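Local coordinates for hypothetical protein PurS (Thermus thermophilus, PDB 2DGB) that belongs to the PurS family of small alpha-beta proteins and pairs with a second copy of itself through an outer strand of its antiparallel sheet, at residues A6-E11 / L44-P49; I10-G15 / E37-K42. All coordinates share one frame; numbering follows the deposited sequence.

Contact 1 (A6-E11 / L44-P49)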
ATOM      1  N   ALA A   6       1.618   6.454 -10.251  1.00 18.42           N
ATOM      2  CA  ALA A   6       2.540   5.545  -9.596  1.00 17.96           C
ATOM      3  C   ALA A   6       1.914   5.020  -8.317  1.00 17.07           C
ATOM      4  O   ALA A   6       1.274   5.771  -7.576  1.00 16.96           O
ATOM      5  CB  ALA A   6       3.844   6.270  -9.280  1.00 16.97           C
ATOM      6  N   THR A   7       2.071   3.722  -8.084  1.00 14.71           N
ATOM      7  CA  THR A   7       1.565   3.095  -6.870  1.00 16.07           C
ATOM      8  C   THR A   7       2.796   2.842  -6.001  1.00 16.97           C
ATOM      9  O   THR A   7       3.562   1.903  -6.243  1.00 17.96           O
ATOM     10  CB  THR A   7       0.867   1.756  -7.159  1.00 13.10           C
ATOM     11  OG1 THR A   7      -0.247   1.977  -8.032  1.00 15.63           O
ATOM     12  CG2 THR A   7       0.352   1.138  -5.856  1.00 14.20           C
ATOM     13  N   LEU A   8       2.987   3.700  -5.006  1.00 16.45           N
ATOM     14  CA  LEU A   8       4.128   3.603  -4.105  1.00 16.06           C
ATOM     15  C   LEU A   8       3.769   3.057  -2.737  1.00 16.30           C
ATOM     16  O   LEU A   8       2.875   3.570  -2.063  1.00 16.65           O
ATOM     17  CB  LEU A   8       4.777   4.976  -3.916  1.00 17.27           C
ATOM     18  CG  LEU A   8       5.761   5.499  -4.962  1.00 19.33           C
ATOM     19  CD1 LEU A   8       5.832   7.014  -4.873  1.00 19.69           C
ATOM     20  CD2 LEU A   8       7.134   4.882  -4.739  1.00 18.38           C
ATOM     21  N   LEU A   9       4.483   2.019  -2.324  1.00 15.72           N
ATOM     22  CA  LEU A   9       4.264   1.434  -1.013  1.00 16.37           C
ATOM     23  C   LEU A   9       5.379   1.957  -0.108  1.00 17.51           C
ATOM     24  O   LEU A   9       6.544   1.969  -0.500  1.00 16.87           O
ATOM     25  CB  LEU A   9       4.339  -0.090  -1.087  1.00 16.23           C
ATOM     26  CG  LEU A   9       3.364  -0.794  -2.030  1.00 17.36           C
ATOM     27  CD1 LEU A   9       3.564  -2.296  -1.916  1.00 15.92           C
ATOM     28  CD2 LEU A   9       1.927  -0.416  -1.677  1.00 15.65           C
ATOM     29  N   ILE A  10       5.016   2.416   1.085  1.00 15.02           N
ATOM     30  CA  ILE A  10       6.004   2.903   2.040  1.00 14.93           C
ATOM     31  C   ILE A  10       5.770   2.098   3.307  1.00 15.04           C
ATOM     32  O   ILE A  10       4.759   2.258   3.996  1.00 12.26           O
ATOM     33  CB  ILE A  10       5.841   4.424   2.296  1.00 15.76           C
ATOM     34  CG1 ILE A  10       6.117   5.193   0.990  1.00 15.76           C
ATOM     35  CG2 ILE A  10       6.804   4.876   3.375  1.00 15.11           C
ATOM     36  CD1 ILE A  10       5.939   6.706   1.091  1.00 16.66           C
ATOM     37  N   GLU A  11       6.704   1.203   3.600  1.00 14.49           N
ATOM     38  CA  GLU A  11       6.554   0.342   4.754  1.00 15.11           C
ATOM     39  C   GLU A  11       7.749   0.447   5.691  1.00 15.50           C
ATOM     40  O   GLU A  11       8.810   0.948   5.317  1.00 14.33           O
ATOM     41  CB  GLU A  11       6.370  -1.104   4.279  1.00 15.82           C
ATOM     42  CG  GLU A  11       5.459  -1.224   3.050  1.00 17.26           C
ATOM     43  CD  GLU A  11       5.200  -2.663   2.623  1.00 18.55           C
ATOM     44  OE1 GLU A  11       6.112  -3.504   2.743  1.00 15.26           O
ATOM     45  OE2 GLU A  11       4.080  -2.949   2.153  1.00 19.78           O
ATOM     46  N   LEU A  44       0.476   5.028  -1.625  1.00 12.07           N
ATOM     47  CA  LEU A  44       0.255   6.332  -2.239  1.00 14.11           C
ATOM     48  C   LEU A  44       0.071   6.187  -3.746  1.00 14.10           C
ATOM     49  O   LEU A  44       0.974   5.710  -4.445  1.00 14.05           O
ATOM     50  CB  LEU A  44       1.448   7.265  -1.978  1.00 15.16           C
ATOM     51  CG  LEU A  44       1.604   7.936  -0.606  1.00 17.50           C
ATOM     52  CD1 LEU A  44       1.542   6.904   0.493  1.00 20.47           C
ATOM     53  CD2 LEU A  44       2.929   8.686  -0.558  1.00 17.56           C
ATOM     54  N   GLU A  45      -1.105   6.572  -4.233  1.00 13.38           N
ATOM     55  CA  GLU A  45      -1.404   6.538  -5.664  1.00 14.28           C
ATOM     56  C   GLU A  45      -1.130   7.969  -6.098  1.00 13.75           C
ATOM     57  O   GLU A  45      -1.884   8.883  -5.756  1.00 12.41           O
ATOM     58  CB  GLU A  45      -2.875   6.202  -5.921  1.00 12.46           C
ATOM     59  CG  GLU A  45      -3.337   4.844  -5.397  1.00 15.60           C
ATOM     60  CD  GLU A  45      -2.647   3.663  -6.075  1.00 17.28           C
ATOM     61  OE1 GLU A  45      -1.927   3.880  -7.073  1.00 16.84           O
ATOM     62  OE2 GLU A  45      -2.835   2.515  -5.611  1.00 16.04           O
ATOM     63  N   ILE A  46      -0.048   8.161  -6.840  1.00 12.36           N
ATOM     64  CA  ILE A  46       0.343   9.490  -7.268  1.00 12.72           C
ATOM     65  C   ILE A  46       0.210   9.728  -8.771  1.00 14.14           C
ATOM     66  O   ILE A  46       0.834   9.035  -9.581  1.00 14.70           O
ATOM     67  CB  ILE A  46       1.806   9.774  -6.859  1.00 12.52           C
ATOM     68  CG1 ILE A  46       2.009   9.435  -5.379  1.00 10.70           C
ATOM     69  CG2 ILE A  46       2.155  11.230  -7.144  1.00 11.51           C
ATOM     70  CD1 ILE A  46       3.404   9.738  -4.864  1.00 15.24           C
ATOM     71  N   VAL A  47      -0.613  10.708  -9.127  1.00 13.88           N
ATOM     72  CA  VAL A  47      -0.805  11.098 -10.522  1.00 13.39           C
ATOM     73  C   VAL A  47       0.102  12.312 -10.695  1.00 14.08           C
ATOM     74  O   VAL A  47      -0.011  13.302  -9.955  1.00 11.38           O
ATOM     75  CB  VAL A  47      -2.275  11.490 -10.808  1.00 13.80           C
ATOM     76  CG1 VAL A  47      -2.419  11.990 -12.243  1.00 11.63           C
ATOM     77  CG2 VAL A  47      -3.185  10.282 -10.568  1.00 13.02           C
ATOM     78  N   PHE A  48       1.012  12.229 -11.662  1.00 12.79           N
ATOM     79  CA  PHE A  48       1.970  13.296 -11.895  1.00 13.54           C
ATOM     80  C   PHE A  48       2.456  13.291 -13.346  1.00 15.20           C
ATOM     81  O   PHE A  48       2.320  12.289 -14.044  1.00 15.07           O
ATOM     82  CB  PHE A  48       3.163  13.094 -10.966  1.00 13.14           C
ATOM     83  CG  PHE A  48       3.963  11.860 -11.281  1.00 13.83           C
ATOM     84  CD1 PHE A  48       5.171  11.956 -11.964  1.00 11.96           C
ATOM     85  CD2 PHE A  48       3.492  10.599 -10.922  1.00 13.35           C
ATOM     86  CE1 PHE A  48       5.903  10.811 -12.289  1.00 14.93           C
ATOM     87  CE2 PHE A  48       4.216   9.445 -11.244  1.00 14.30           C
ATOM     88  CZ  PHE A  48       5.424   9.555 -11.929  1.00 14.06           C
ATOM     89  N   PRO A  49       3.062  14.403 -13.800  1.00 14.49           N
ATOM     90  CA  PRO A  49       3.576  14.545 -15.168  1.00 16.16           C
ATOM     91  C   PRO A  49       5.039  14.146 -15.339  1.00 16.52           C
ATOM     92  O   PRO A  49       5.829  14.199 -14.389  1.00 13.66           O
ATOM     93  CB  PRO A  49       3.379  16.028 -15.438  1.00 16.14           C
ATOM     94  CG  PRO A  49       3.796  16.615 -14.130  1.00 17.38           C
ATOM     95  CD  PRO A  49       3.088  15.709 -13.111  1.00 15.34           C
TER

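Contact 2 (I10-G15 / E37-K42)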
ATOM      1  N   ILE A  10       5.016   2.416   1.085  1.00 15.02           N
ATOM      2  CA  ILE A  10       6.004   2.903   2.040  1.00 14.93           C
ATOM      3  C   ILE A  10       5.770   2.098   3.307  1.00 15.04           C
ATOM      4  O   ILE A  10       4.759   2.258   3.996  1.00 12.26           O
ATOM      5  CB  ILE A  10       5.841   4.424   2.296  1.00 15.76           C
ATOM      6  CG1 ILE A  10       6.117   5.193   0.990  1.00 15.76           C
ATOM      7  CG2 ILE A  10       6.804   4.876   3.375  1.00 15.11           C
ATOM      8  CD1 ILE A  10       5.939   6.706   1.091  1.00 16.66           C
ATOM      9  N   GLU A  11       6.704   1.203   3.600  1.00 14.49           N
ATOM     10  CA  GLU A  11       6.554   0.342   4.754  1.00 15.11           C
ATOM     11  C   GLU A  11       7.749   0.447   5.691  1.00 15.50           C
ATOM     12  O   GLU A  11       8.810   0.948   5.317  1.00 14.33           O
ATOM     13  CB  GLU A  11       6.370  -1.104   4.279  1.00 15.82           C
ATOM     14  CG  GLU A  11       5.459  -1.224   3.050  1.00 17.26           C
ATOM     15  CD  GLU A  11       5.200  -2.663   2.623  1.00 18.55           C
ATOM     16  OE1 GLU A  11       6.112  -3.504   2.743  1.00 15.26           O
ATOM     17  OE2 GLU A  11       4.080  -2.949   2.153  1.00 19.78           O
ATOM     18  N   LEU A  12       7.552  -0.034   6.910  1.00 15.41           N
ATOM     19  CA  LEU A  12       8.583  -0.024   7.937  1.00 17.24           C
ATOM     20  C   LEU A  12       9.630  -1.085   7.636  1.00 17.19           C
ATOM     21  O   LEU A  12       9.295  -2.162   7.155  1.00 16.25           O
ATOM     22  CB  LEU A  12       7.951  -0.334   9.292  1.00 18.47           C
ATOM     23  CG  LEU A  12       6.806   0.585   9.710  1.00 20.02           C
ATOM     24  CD1 LEU A  12       6.129   0.033  10.947  1.00 19.36           C
ATOM     25  CD2 LEU A  12       7.349   1.977   9.956  1.00 18.65           C
ATOM     26  N   LYS A  13      10.894  -0.788   7.916  1.00 18.71           N
ATOM     27  CA  LYS A  13      11.943  -1.773   7.691  1.00 20.56           C
ATOM     28  C   LYS A  13      11.724  -2.888   8.706  1.00 22.53           C
ATOM     29  O   LYS A  13      11.155  -2.655   9.779  1.00 19.19           O
ATOM     30  CB  LYS A  13      13.325  -1.154   7.897  1.00 22.19           C
ATOM     31  CG  LYS A  13      13.748  -0.203   6.789  1.00 23.86           C
ATOM     32  CD  LYS A  13      15.189   0.265   6.970  1.00 25.52           C
ATOM     33  CE  LYS A  13      15.593   1.252   5.881  1.00 26.31           C
ATOM     34  NZ  LYS A  13      16.992   1.737   6.057  1.00 33.05           N
ATOM     35  N   LYS A  14      12.150  -4.101   8.373  1.00 24.28           N
ATOM     36  CA  LYS A  14      11.976  -5.200   9.309  1.00 28.16           C
ATOM     37  C   LYS A  14      12.843  -4.868  10.518  1.00 27.96           C
ATOM     38  O   LYS A  14      13.938  -4.311  10.379  1.00 28.60           O
ATOM     39  CB  LYS A  14      12.405  -6.530   8.686  1.00 30.79           C
ATOM     40  CG  LYS A  14      13.905  -6.691   8.510  1.00 35.44           C
ATOM     41  CD  LYS A  14      14.248  -8.118   8.090  1.00 38.19           C
ATOM     42  CE  LYS A  14      15.742  -8.365   8.185  1.00 39.65           C
ATOM     43  NZ  LYS A  14      16.243  -8.044   9.556  1.00 42.52           N
ATOM     44  N   GLY A  15      12.352  -5.197  11.704  1.00 27.80           N
ATOM     45  CA  GLY A  15      13.102  -4.885  12.906  1.00 27.31           C
ATOM     46  C   GLY A  15      12.446  -3.710  13.606  1.00 26.78           C
ATOM     47  O   GLY A  15      12.541  -3.571  14.824  1.00 27.69           O
ATOM     48  N   GLU A  37       1.819 -12.994  10.718  1.00 20.61           N
ATOM     49  CA  GLU A  37       2.326 -11.643  10.907  1.00 18.82           C
ATOM     50  C   GLU A  37       1.592 -10.643  10.025  1.00 18.95           C
ATOM     51  O   GLU A  37       1.193 -10.966   8.902  1.00 18.00           O
ATOM     52  CB  GLU A  37       3.812 -11.600  10.558  1.00 20.85           C
ATOM     53  CG  GLU A  37       4.423 -10.212  10.598  1.00 23.33           C
ATOM     54  CD  GLU A  37       5.816 -10.173   9.998  1.00 25.11           C
ATOM     55  OE1 GLU A  37       5.939 -10.200   8.756  1.00 27.42           O
ATOM     56  OE2 GLU A  37       6.790 -10.125  10.770  1.00 27.85           O
ATOM     57  N   VAL A  38       1.432  -9.428  10.545  1.00 17.17           N
ATOM     58  CA  VAL A  38       0.783  -8.339   9.828  1.00 16.73           C
ATOM     59  C   VAL A  38       1.686  -7.104   9.913  1.00 16.39           C
ATOM     60  O   VAL A  38       2.092  -6.711  11.001  1.00 14.51           O
ATOM     61  CB  VAL A  38      -0.582  -7.982  10.461  1.00 16.54           C
ATOM     62  CG1 VAL A  38      -1.231  -6.839   9.688  1.00 15.86           C
ATOM     63  CG2 VAL A  38      -1.493  -9.206  10.472  1.00 18.09           C
ATOM     64  N   ARG A  39       2.026  -6.515   8.771  1.00 16.81           N
ATOM     65  CA  ARG A  39       2.843  -5.302   8.757  1.00 17.21           C
ATOM     66  C   ARG A  39       1.965  -4.269   8.072  1.00 17.35           C
ATOM     67  O   ARG A  39       1.496  -4.496   6.953  1.00 16.97           O
ATOM     68  CB  ARG A  39       4.139  -5.499   7.963  1.00 17.97           C
ATOM     69  CG  ARG A  39       5.109  -6.492   8.575  1.00 25.38           C
ATOM     70  CD  ARG A  39       5.639  -6.011   9.925  1.00 29.44           C
ATOM     71  NE  ARG A  39       6.647  -4.957   9.795  1.00 30.34           N
ATOM     72  CZ  ARG A  39       7.380  -4.499  10.808  1.00 33.01           C
ATOM     73  NH1 ARG A  39       7.213  -5.000  12.028  1.00 32.39           N
ATOM     74  NH2 ARG A  39       8.299  -3.559  10.606  1.00 29.54           N
ATOM     75  N   VAL A  40       1.721  -3.153   8.749  1.00 16.25           N
ATOM     76  CA  VAL A  40       0.861  -2.109   8.209  1.00 16.26           C
ATOM     77  C   VAL A  40       1.668  -0.946   7.671  1.00 16.27           C
ATOM     78  O   VAL A  40       2.503  -0.367   8.376  1.00 15.72           O
ATOM     79  CB  VAL A  40      -0.128  -1.585   9.283  1.00 17.58           C
ATOM     80  CG1 VAL A  40      -0.982  -0.463   8.711  1.00 17.59           C
ATOM     81  CG2 VAL A  40      -1.019  -2.721   9.763  1.00 14.73           C
ATOM     82  N   GLY A  41       1.422  -0.621   6.408  1.00 13.95           N
ATOM     83  CA  GLY A  41       2.123   0.472   5.777  1.00 15.82           C
ATOM     84  C   GLY A  41       1.132   1.388   5.094  1.00 16.44           C
ATOM     85  O   GLY A  41      -0.078   1.301   5.315  1.00 15.88           O
ATOM     86  N   LYS A  42       1.646   2.277   4.260  1.00 15.64           N
ATOM     87  CA  LYS A  42       0.787   3.199   3.546  1.00 17.46           C
ATOM     88  C   LYS A  42       1.003   3.031   2.048  1.00 14.98           C
ATOM     89  O   LYS A  42       2.102   2.699   1.602  1.00 13.37           O
ATOM     90  CB  LYS A  42       1.110   4.641   3.960  1.00 20.53           C
ATOM     91  CG  LYS A  42       2.402   5.168   3.374  1.00 26.48           C
ATOM     92  CD  LYS A  42       2.846   6.478   4.030  1.00 33.06           C
ATOM     93  CE  LYS A  42       3.435   6.247   5.421  1.00 35.06           C
ATOM     94  NZ  LYS A  42       4.160   7.448   5.935  1.00 38.14           N
TER
HETATM   95  O   HOH W   1       5.233  -1.357   7.178  1.00 22.72           O

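Contact 1 (A6-E11 / L44-P49)
Thr7 and Glu45 lie side by side and point the same way from neighbouring strands, a non-hydrogen-bonded antiparallel pair whose side chains supply the bond that the backbone lacks there. Thr7 OG1 donates to Glu45 OE1 at 2.7 Å, on the syn lone pair. The methyl Thr7 CG2 rests 3.5 Å from Glu45 OE2. A bend at chi2 of Glu45 (-64°) places CD back beside the threonine. The flanking pairs, Ala6 with Ile46 and Leu8 with Leu44, each carry two backbone hydrogen bonds, and Glu45 CA adds a CA-H...O contact to Ala6 O. Joined in this way are the central strand 3-12 and strand 37-49, outermost of the three antiparallel strands within the chain. On the face opposite to Thr7 the contact is apolar: Leu8 CD1 meets Ile46 CD1 at 3.6 Å, Ile10 CD1 approaches Leu44 CD2 at 4.0 Å, and Ala6 CB sits near the plane of the Phe48 ring, 3.8 Å from CE2 at its edge. Helix 53-67 covers that face, with Leu67 on Ile10 and Leu44, and Met63 on Phe48. Gln5 NE2 gives Glu45 OE1 a second hydrogen bond. Glu45 OE2 and Glu11 OE2 of the second subunit are like charges in close approach, which may raise one carboxylate's proton affinity; that subunit's strand pairs with residues 44-47, extending the sheet.

Contact 2 (I10-G15 / E37-K42)
Lys42 lays its aliphatic chain against Ile10, its partner in an antiparallel hydrogen-bonded pair. From CB, a chi1 of 74° puts CG between the backbone N and the carbonyl carbon, and Lys42 CG then packs 3.7 Å from Ile10 CB. Lys42 CD stays 4.0 Å from Ile10 CB; chi3 turns the chain at 75° and Lys42 CE passes Ile10 CG2 at 4.2 Å. The ammonium at the tip has a long, weak ion pair with Glu73 of strand 73-83. Ile10 N donates to Lys42 O and Lys42 N to Ile10 O. Gly41, which has no side chain, brings its CA within 3.6 Å of Ile10 O.

Beyond this pair a water takes over part of the link between the backbones, accepting from Leu12 N at 2.7 Å and donating a weak bond to Val40 O. Further along, Arg39 reaches back to strand 3-12 and the loop after it. Bends at chi2, which places CD, and chi3, which places NE, fold its chain back. Arg39 NH2 lies 3.5 Å from Leu12 CB, and Leu12 O is in the guanidinium plane, at its edge. The same nitrogen lies near Lys13 O, but at an angle too poor for a hydrogen bond; it hydrogen-bonds to Ile16 O, in the loop that leads to helix 19-30.

With its water-bridged step, the contact forms the splayed end of the ladder between the central strand 3-12 and strand 37-49, near the surface. Helix 19-30 packs on Val38 and Val40, Asp18 OD2, just before the helix, accepts a hydrogen bond from Val40 N, and strand 73-83 flanks Ile10 and Lys13 on the other side of the central strand. Residues 37-42 also pair with an antiparallel strand of the second subunit.

In the fold
Strand 3-12 runs first, entering contact 1 and then, through the shared Ile10 and Glu11, contact 2. The chain leaves by residues 13-15, forms helix 19-30 and returns as strand 37-49, so contact 2 closes the inner loop of 21 residues. Contact 1 follows further along the same returning strand and closes the wider loop of 32 residues; contact 2 nests within it, the two antiparallel strands being joined through helix 19-30. Their centres lie about 16 Å apart on one ladder. Helix 53-67 and strand 73-83 follow, the latter on the other side of the central strand, and both contacts reach the second subunit.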